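Local coordinates for protein PfEMP1 variant 1 of strain MC (Plasmodium falciparum, PDB 5LGD) that probably binds receptors on the surface of host cells, this chain being one largely helical domain of a much longer adhesin, at residues Met18-Ile23 against Ile109-Ala114; Lys24-His29 against Ile50-Trp55; His69-Lys74 against Thr81-Leu86. All blocks are in the same frame, centred on the assembly; numbering follows the deposited sequence. Where two conformers were deposited one is given.

In the fold
Interactions 1 and 2 both use helix 7-29, their centres 13 Å apart, and meet through Trp55: its CZ2 lies 3.5 Å from Asp21 CB. Interaction 1 joins that helix to the crossing helix 106-118; interaction 2 joins its next turns to helix 45-70. Interaction 3 lies at the far end of helix 45-70, beyond the chain's centre from interaction 2, with centres 30 Å apart and nearest atoms about 17 Å apart. Its centre is 25 Å from that of interaction 1. Along the chain, interactions 2 and 3 follow one another inside the loop closed by interaction 1. Of the three, interaction 3 alone touches the other protein of the assembly, which suggests that this end of the domain may bind a receptor.

Interaction 1 (Met18-Ile23 against Ile109-Ala114); sequences MLIDSI and IKRIEA
Ile112 is met by three side chains of helix 7-29, each using an outer methyl. Leu19 CD1 touches Ile112 CG2 at 3.8 Å, Ile23 CD1 reaches Ile112 CG1 at 3.7 Å, and Ile20 CD1 lies 4.0 Å from Ile112 CD1, so Leu19 takes one branch of Ile112 and the two isoleucines the other. Leu19 and Ile23 cross Ile112 at about a right angle. In Ile23 the extended chi2 (156°) puts CD1 between Ile112 CG1 and Arg111 CB, while CG2 meets the guanidinium. This branched-chain cluster is the buried, tightly fitted part; no hydrogen bond spans the two segments. The Arg111 side is partly exposed and less certain. There Arg111 bends at chi3, with Ile23 CG2 at the edge of the guanidinium, near its plane, and Ile20 CD1 approaching obliquely. Arg111 was deposited in two conformers, so these details are doubtful; a glycerol lies near it. The axes of the two short segments approach to 10.0 Å and cross steeply, at 74°. Helix 92-103 closes the cluster through Ile99 on Leu19 and Leu96 on Ile112, and helix 144-162 adds Leu148 against Leu19.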
# COMPACT_ATOMS: atom_id res chain seq x y z
N MET B 18 -33.76 16.35 -6.62
CA MET B 18 -34.04 17.71 -6.20
C MET B 18 -33.59 18.71 -7.30
O MET B 18 -34.34 19.64 -7.61
CB MET B 18 -33.54 18.02 -4.77
CG MET B 18 -32.19 18.67 -4.67
SD MET B 18 -32.34 20.46 -4.85
CE MET B 18 -30.70 20.89 -4.61
N LEU B 19 -32.45 18.44 -7.96
CA LEU B 19 -31.92 19.28 -9.05
C LEU B 19 -32.86 19.31 -10.23
O LEU B 19 -33.07 20.37 -10.83
CB LEU B 19 -30.53 18.80 -9.47
CG LEU B 19 -29.41 19.01 -8.41
CD1 LEU B 19 -28.09 18.42 -8.88
CD2 LEU B 19 -29.22 20.46 -8.11
N ILE B 20 -33.49 18.15 -10.49
CA ILE B 20 -34.46 17.92 -11.55
C ILE B 20 -35.75 18.65 -11.21
O ILE B 20 -36.31 19.31 -12.07
CB ILE B 20 -34.60 16.39 -11.87
CG1 ILE B 20 -33.33 15.83 -12.61
CG2 ILE B 20 -35.84 16.08 -12.71
CD1 ILE B 20 -32.72 16.65 -13.65
N ASP B 21 -36.21 18.56 -9.98
CA ASP B 21 -37.41 19.25 -9.51
C ASP B 21 -37.21 20.76 -9.60
O ASP B 21 -38.09 21.47 -10.09
CB ASP B 21 -37.75 18.81 -8.09
CG ASP B 21 -38.29 17.40 -7.93
OD1 ASP B 21 -38.74 16.82 -8.93
OD2 ASP B 21 -38.31 16.91 -6.78
N SER B 22 -36.03 21.25 -9.23
CA SER B 22 -35.70 22.68 -9.34
C SER B 22 -35.87 23.16 -10.81
O SER B 22 -36.52 24.18 -11.05
CB SER B 22 -34.30 22.94 -8.79
OG SER B 22 -34.04 24.33 -8.68
N ILE B 23 -35.42 22.36 -11.78
CA ILE B 23 -35.58 22.64 -13.21
C ILE B 23 -37.04 22.55 -13.64
O ILE B 23 -37.50 23.35 -14.45
CB ILE B 23 -34.71 21.68 -14.08
CG1 ILE B 23 -33.19 21.86 -13.83
CG2 ILE B 23 -35.06 21.78 -15.57
CD1 ILE B 23 -32.38 20.58 -14.19
N ILE B 109 -27.48 17.02 -17.54
CA ILE B 109 -26.31 17.71 -16.96
C ILE B 109 -26.27 19.15 -17.47
O ILE B 109 -26.14 20.06 -16.66
CB ILE B 109 -24.98 16.93 -17.19
CG1 ILE B 109 -25.01 15.57 -16.51
CG2 ILE B 109 -23.73 17.77 -16.81
CD1 ILE B 109 -25.10 15.56 -15.01
N LYS B 110 -26.49 19.37 -18.79
CA LYS B 110 -26.54 20.71 -19.39
C LYS B 110 -27.53 21.64 -18.63
O LYS B 110 -27.16 22.77 -18.31
CB LYS B 110 -26.97 20.60 -20.87
CG LYS B 110 -26.78 21.87 -21.70
CD LYS B 110 -27.19 21.59 -23.14
CE LYS B 110 -26.73 22.65 -24.08
NZ LYS B 110 -26.99 22.25 -25.49
N ARG B 111 -28.77 21.14 -18.37
CA ARG B 111 -29.86 21.84 -17.66
C ARG B 111 -29.45 22.18 -16.21
O ARG B 111 -29.72 23.29 -15.74
CB ARG B 111 -31.18 21.00 -17.65
CG ARG B 111 -31.75 20.57 -19.01
CD ARG B 111 -33.26 20.24 -19.09
NE ARG B 111 -33.89 19.66 -17.89
CZ ARG B 111 -33.83 18.37 -17.54
NH1 ARG B 111 -33.10 17.52 -18.23
NH2 ARG B 111 -34.43 17.95 -16.44
N ILE B 112 -28.80 21.21 -15.51
CA ILE B 112 -28.37 21.36 -14.12
C ILE B 112 -27.27 22.45 -14.06
O ILE B 112 -27.39 23.40 -13.29
CB ILE B 112 -27.92 20.01 -13.50
CG1 ILE B 112 -29.12 19.02 -13.46
CG2 ILE B 112 -27.33 20.25 -12.09
CD1 ILE B 112 -28.85 17.55 -13.12
N GLU B 113 -26.23 22.32 -14.93
CA GLU B 113 -25.12 23.26 -15.07
C GLU B 113 -25.67 24.69 -15.29
O GLU B 113 -25.24 25.60 -14.58
CB GLU B 113 -24.22 22.81 -16.23
CG GLU B 113 -22.80 23.33 -16.18
CD GLU B 113 -21.88 22.82 -17.28
OE1 GLU B 113 -22.38 22.34 -18.32
OE2 GLU B 113 -20.64 22.92 -17.09
N ALA B 114 -26.69 24.86 -16.16
CA ALA B 114 -27.35 26.14 -16.43
C ALA B 114 -28.04 26.70 -15.16
O ALA B 114 -27.89 27.90 -14.84
CB ALA B 114 -28.38 25.97 -17.54

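Interaction 2 (Lys24-His29 against Ile50-Trp55); sequences KWRDEH and ISFQKW. Unlike the reference sequence in segment 50-55: Ser51 (reference Cys).
Arg26 NH1 donates to Ser22 O, one turn earlier in its own helix, while lying 3.8 Å from Phe52 CZ; NH2 of the same guanidinium forms a salt bridge with Glu152. Beside it, the indole of Trp25 is met over one face by Phe52 and at its NE1 edge by Trp55. Phe52, its CG anti to the backbone N (chi1 174°), turns a ring edge to that face, Phe52 CD1 lying 3.5 Å from Trp25 CG, with the planes inclined at 57° in an edge-to-face pair. Phe52 CB makes a CH-pi contact over Trp25's six-membered ring, 3.8 Å from the centroid and almost on the normal. The contact belongs to the bundle of long helices 7-29, 45-70 and 144-162: the first two run nearly antiparallel here, and helix 144-162 covers Phe52 with Ala156 and is tied to helix 45-70 by the Cys49-Cys159 disulfide. Trp25 in turn presents its edge to the face of Trp55, planes at 61°, with Trp25 NE1 3.3 Å from Trp55 CD2. Trp25 CZ2 also packs on Trp55 CB at 3.9 Å. At the far end of the indole, Trp25 CH2 reaches Ser51 CB at 3.7 Å, and Ile33 of the following loop covers Trp25, Arg26 and Phe52.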
# COMPACT_ATOMS: atom_id res chain seq x y z
N LYS B 24 -37.75 21.51 -13.15
CA LYS B 24 -39.17 21.27 -13.50
C LYS B 24 -40.09 22.39 -13.02
O LYS B 24 -41.17 22.53 -13.58
CB LYS B 24 -39.64 19.90 -12.98
CG LYS B 24 -39.23 18.73 -13.86
CD LYS B 24 -39.33 17.44 -13.06
CE LYS B 24 -39.83 16.28 -13.87
NZ LYS B 24 -38.78 15.70 -14.74
N TRP B 25 -39.66 23.19 -12.00
CA TRP B 25 -40.43 24.34 -11.52
C TRP B 25 -40.49 25.40 -12.62
O TRP B 25 -41.55 25.98 -12.84
CB TRP B 25 -39.86 24.93 -10.23
CG TRP B 25 -40.38 24.23 -9.02
CD1 TRP B 25 -39.68 23.40 -8.18
CD2 TRP B 25 -41.73 24.27 -8.51
NE1 TRP B 25 -40.51 22.95 -7.17
CE2 TRP B 25 -41.77 23.45 -7.36
CE3 TRP B 25 -42.91 24.92 -8.92
CZ2 TRP B 25 -42.94 23.29 -6.59
CZ3 TRP B 25 -44.06 24.75 -8.17
CH2 TRP B 25 -44.08 23.92 -7.04
N ARG B 26 -39.40 25.56 -13.36
CA ARG B 26 -39.32 26.48 -14.49
C ARG B 26 -39.96 25.90 -15.72
O ARG B 26 -40.69 26.61 -16.39
CB ARG B 26 -37.88 26.93 -14.74
CG ARG B 26 -37.37 27.94 -13.70
CD ARG B 26 -36.85 27.26 -12.43
NE ARG B 26 -36.18 28.21 -11.56
CZ ARG B 26 -35.83 27.97 -10.30
NH1 ARG B 26 -36.15 26.81 -9.74
NH2 ARG B 26 -35.21 28.90 -9.59
N ASP B 27 -39.77 24.60 -16.00
CA ASP B 27 -40.36 23.90 -17.17
C ASP B 27 -41.90 23.91 -17.14
O ASP B 27 -42.55 24.08 -18.17
CB ASP B 27 -39.86 22.45 -17.20
CG ASP B 27 -38.45 22.28 -17.70
OD1 ASP B 27 -37.74 23.32 -17.86
OD2 ASP B 27 -38.04 21.12 -17.96
N GLU B 28 -42.46 23.75 -15.93
CA GLU B 28 -43.91 23.74 -15.70
C GLU B 28 -44.50 25.12 -15.35
O GLU B 28 -45.55 25.48 -15.89
CB GLU B 28 -44.28 22.67 -14.63
CG GLU B 28 -44.31 21.26 -15.20
CD GLU B 28 -44.12 20.13 -14.21
OE1 GLU B 28 -43.20 19.31 -14.40
OE2 GLU B 28 -44.92 20.05 -13.25
N HIS B 29 -43.84 25.89 -14.44
CA HIS B 29 -44.35 27.18 -13.97
C HIS B 29 -43.36 28.33 -14.12
O HIS B 29 -43.29 29.22 -13.25
CB HIS B 29 -44.87 27.06 -12.53
CG HIS B 29 -45.60 25.78 -12.28
ND1 HIS B 29 -46.89 25.59 -12.72
CD2 HIS B 29 -45.16 24.64 -11.71
CE1 HIS B 29 -47.21 24.35 -12.37
NE2 HIS B 29 -46.20 23.74 -11.76
N ILE B 50 -46.19 29.91 -3.74
CA ILE B 50 -46.36 29.33 -2.40
C ILE B 50 -45.94 27.85 -2.40
O ILE B 50 -45.21 27.45 -1.50
CB ILE B 50 -47.79 29.60 -1.83
CG1 ILE B 50 -48.00 31.12 -1.65
CG2 ILE B 50 -48.02 28.86 -0.51
CD1 ILE B 50 -49.36 31.55 -1.54
N SER B 51 -46.39 27.06 -3.40
CA SER B 51 -46.03 25.64 -3.56
C SER B 51 -44.53 25.47 -3.75
O SER B 51 -43.92 24.56 -3.16
CB SER B 51 -46.75 25.02 -4.76
OG SER B 51 -48.15 25.09 -4.60
N PHE B 52 -43.92 26.38 -4.57
CA PHE B 52 -42.49 26.41 -4.82
C PHE B 52 -41.78 26.78 -3.49
O PHE B 52 -40.84 26.10 -3.12
CB PHE B 52 -42.14 27.38 -5.95
CG PHE B 52 -40.66 27.58 -6.17
CD1 PHE B 52 -39.81 26.49 -6.38
CD2 PHE B 52 -40.11 28.86 -6.20
CE1 PHE B 52 -38.44 26.68 -6.56
CE2 PHE B 52 -38.74 29.04 -6.39
CZ PHE B 52 -37.91 27.96 -6.56
N GLN B 53 -42.28 27.80 -2.75
CA GLN B 53 -41.74 28.18 -1.43
C GLN B 53 -41.80 27.00 -0.45
O GLN B 53 -40.84 26.78 0.30
CB GLN B 53 -42.47 29.40 -0.85
CG GLN B 53 -41.82 29.91 0.45
CD GLN B 53 -42.28 31.28 0.81
OE1 GLN B 53 -43.42 31.49 1.24
NE2 GLN B 53 -41.38 32.25 0.68
N LYS B 54 -42.93 26.25 -0.45
CA LYS B 54 -43.16 25.07 0.40
C LYS B 54 -42.11 24.01 0.09
O LYS B 54 -41.46 23.51 1.01
CB LYS B 54 -44.57 24.50 0.14
CG LYS B 54 -45.17 23.72 1.30
CD LYS B 54 -46.26 22.75 0.84
CE LYS B 54 -47.05 22.20 2.01
NZ LYS B 54 -48.10 21.25 1.56
N TRP B 55 -41.93 23.68 -1.22
CA TRP B 55 -40.97 22.71 -1.71
C TRP B 55 -39.58 23.02 -1.19
O TRP B 55 -38.93 22.10 -0.74
CB TRP B 55 -40.97 22.70 -3.25
CG TRP B 55 -39.95 21.79 -3.87
CD1 TRP B 55 -40.03 20.44 -4.03
CD2 TRP B 55 -38.70 22.19 -4.46
NE1 TRP B 55 -38.93 19.97 -4.70
CE2 TRP B 55 -38.11 21.02 -4.99
CE3 TRP B 55 -38.03 23.41 -4.58
CZ2 TRP B 55 -36.86 21.05 -5.63
CZ3 TRP B 55 -36.82 23.44 -5.25
CH2 TRP B 55 -36.24 22.27 -5.75

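Interaction 3 (His69-Lys74 against Thr81-Leu86); sequences HFRKQK and THDDFL
The capped start of helix 82-90, where Thr81 and Asp84 form a capping box, packs through His82, Asp83, Phe85 and Leu86 on the type I turn Phe70-Gln73. His82 NE2 donates to Gln73 O at 2.7 Å, on a lone pair in the carbonyl plane and within the plane of the imidazole, while Arg71 O sits over the ring's centre. Arg71, extended from CG to NE, meets Asp83 side-on in a salt bridge: Arg71 NE to Asp83 OD1 at 2.9 Å and NH1 to OD2 at 3.0 Å, guanidinium and carboxylate only 13° from coplanar. The aromatic part is built on Phe70, whose ring edge points at the face of Phe85, Phe70 CE1 to Phe85 CD2 being 3.7 Å. Leu86 CG covers one Phe70 face, 3.6 Å from Phe70 CD1; over the centre of the opposite face is Gln73 NE2, which donates to Phe70 O at 2.9 Å. An aromatic side chain of the other protein meets Phe70, and a polar one bonds Gln73 OE1. The bonds at NE2 and OE1 would hold the amide of Gln73 in one orientation at this interface, and the paired bonds of Arg71 may offset the repulsion expected between Asp83 and the nearby carboxylate of Asp142.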
# COMPACT_ATOMS: atom_id res chain seq x y z
N HIS B 69 -26.88 12.13 8.69
CA HIS B 69 -26.43 10.74 8.58
C HIS B 69 -25.02 10.67 7.98
O HIS B 69 -24.24 9.80 8.36
CB HIS B 69 -27.41 9.87 7.75
CG HIS B 69 -27.18 8.40 7.97
ND1 HIS B 69 -26.61 7.61 6.99
CD2 HIS B 69 -27.36 7.65 9.08
CE1 HIS B 69 -26.49 6.40 7.52
NE2 HIS B 69 -26.92 6.38 8.77
N PHE B 70 -24.67 11.62 7.08
CA PHE B 70 -23.35 11.71 6.45
C PHE B 70 -22.25 11.93 7.49
O PHE B 70 -21.15 11.41 7.36
CB PHE B 70 -23.31 12.85 5.41
CG PHE B 70 -22.19 12.76 4.42
CD1 PHE B 70 -20.96 13.35 4.69
CD2 PHE B 70 -22.35 12.12 3.21
CE1 PHE B 70 -19.92 13.28 3.77
CE2 PHE B 70 -21.31 12.03 2.30
CZ PHE B 70 -20.10 12.63 2.58
N ARG B 71 -22.55 12.76 8.47
CA ARG B 71 -21.66 13.10 9.57
C ARG B 71 -21.48 11.93 10.55
O ARG B 71 -20.60 11.99 11.41
CB ARG B 71 -22.15 14.37 10.29
CG ARG B 71 -22.00 15.60 9.42
CD ARG B 71 -22.29 16.86 10.21
NE ARG B 71 -22.30 18.02 9.31
CZ ARG B 71 -23.38 18.72 9.00
NH1 ARG B 71 -23.29 19.74 8.15
NH2 ARG B 71 -24.55 18.45 9.56
N LYS B 72 -22.30 10.87 10.41
CA LYS B 72 -22.20 9.70 11.27
C LYS B 72 -21.30 8.60 10.68
O LYS B 72 -21.05 7.61 11.38
CB LYS B 72 -23.59 9.17 11.68
CG LYS B 72 -24.22 10.04 12.75
CD LYS B 72 -25.74 10.09 12.71
CE LYS B 72 -26.22 11.28 13.52
NZ LYS B 72 -27.69 11.27 13.73
N GLN B 73 -20.74 8.80 9.43
CA GLN B 73 -19.84 7.81 8.81
C GLN B 73 -18.56 7.57 9.62
O GLN B 73 -17.91 8.51 10.08
CB GLN B 73 -19.52 8.14 7.37
CG GLN B 73 -20.73 8.27 6.44
CD GLN B 73 -20.24 8.80 5.12
OE1 GLN B 73 -19.82 8.04 4.24
NE2 GLN B 73 -20.23 10.11 4.99
N LYS B 74 -18.22 6.29 9.84
CA LYS B 74 -17.05 5.94 10.68
C LYS B 74 -15.86 5.45 9.86
O LYS B 74 -14.86 5.00 10.44
CB LYS B 74 -17.45 4.94 11.78
CG LYS B 74 -18.62 5.39 12.66
CD LYS B 74 -18.36 6.67 13.48
CE LYS B 74 -19.54 7.08 14.33
NZ LYS B 74 -20.10 8.41 13.93
N THR B 81 -12.41 16.42 7.94
CA THR B 81 -13.73 16.42 8.58
C THR B 81 -14.83 15.93 7.62
O THR B 81 -14.67 16.02 6.42
CB THR B 81 -14.07 17.78 9.23
OG1 THR B 81 -14.61 18.65 8.25
CG2 THR B 81 -12.89 18.43 9.98
N HIS B 82 -15.98 15.50 8.16
CA HIS B 82 -17.16 15.07 7.39
C HIS B 82 -17.72 16.22 6.54
O HIS B 82 -18.41 15.97 5.56
CB HIS B 82 -18.25 14.62 8.37
CG HIS B 82 -17.98 13.30 9.01
ND1 HIS B 82 -17.38 13.21 10.26
CD2 HIS B 82 -18.29 12.06 8.58
CE1 HIS B 82 -17.32 11.92 10.53
NE2 HIS B 82 -17.89 11.19 9.57
N ASP B 83 -17.46 17.47 6.96
CA ASP B 83 -17.95 18.65 6.26
C ASP B 83 -17.06 18.99 5.08
O ASP B 83 -17.58 19.32 4.02
CB ASP B 83 -18.13 19.83 7.23
CG ASP B 83 -19.46 19.74 7.96
OD1 ASP B 83 -19.54 18.98 8.96
OD2 ASP B 83 -20.44 20.38 7.50
N ASP B 84 -15.73 18.89 5.23
CA ASP B 84 -14.79 19.09 4.10
C ASP B 84 -15.04 17.97 3.09
O ASP B 84 -14.87 18.16 1.89
CB ASP B 84 -13.32 18.98 4.54
CG ASP B 84 -12.91 19.91 5.67
OD1 ASP B 84 -13.42 21.05 5.71
OD2 ASP B 84 -12.05 19.50 6.48
N PHE B 85 -15.44 16.81 3.61
CA PHE B 85 -15.74 15.63 2.83
C PHE B 85 -16.96 15.90 1.95
O PHE B 85 -16.85 15.81 0.73
CB PHE B 85 -15.90 14.41 3.76
CG PHE B 85 -16.13 13.04 3.16
CD1 PHE B 85 -15.98 12.83 1.78
CD2 PHE B 85 -16.51 11.97 3.96
CE1 PHE B 85 -16.19 11.57 1.24
CE2 PHE B 85 -16.73 10.71 3.39
CZ PHE B 85 -16.57 10.53 2.05
N LEU B 86 -18.07 16.33 2.57
CA LEU B 86 -19.34 16.69 1.93
C LEU B 86 -19.14 17.80 0.88
O LEU B 86 -19.71 17.73 -0.21
CB LEU B 86 -20.29 17.23 3.03
CG LEU B 86 -21.64 16.53 3.26
CD1 LEU B 86 -22.58 17.45 3.97
CD2 LEU B 86 -22.30 16.09 1.96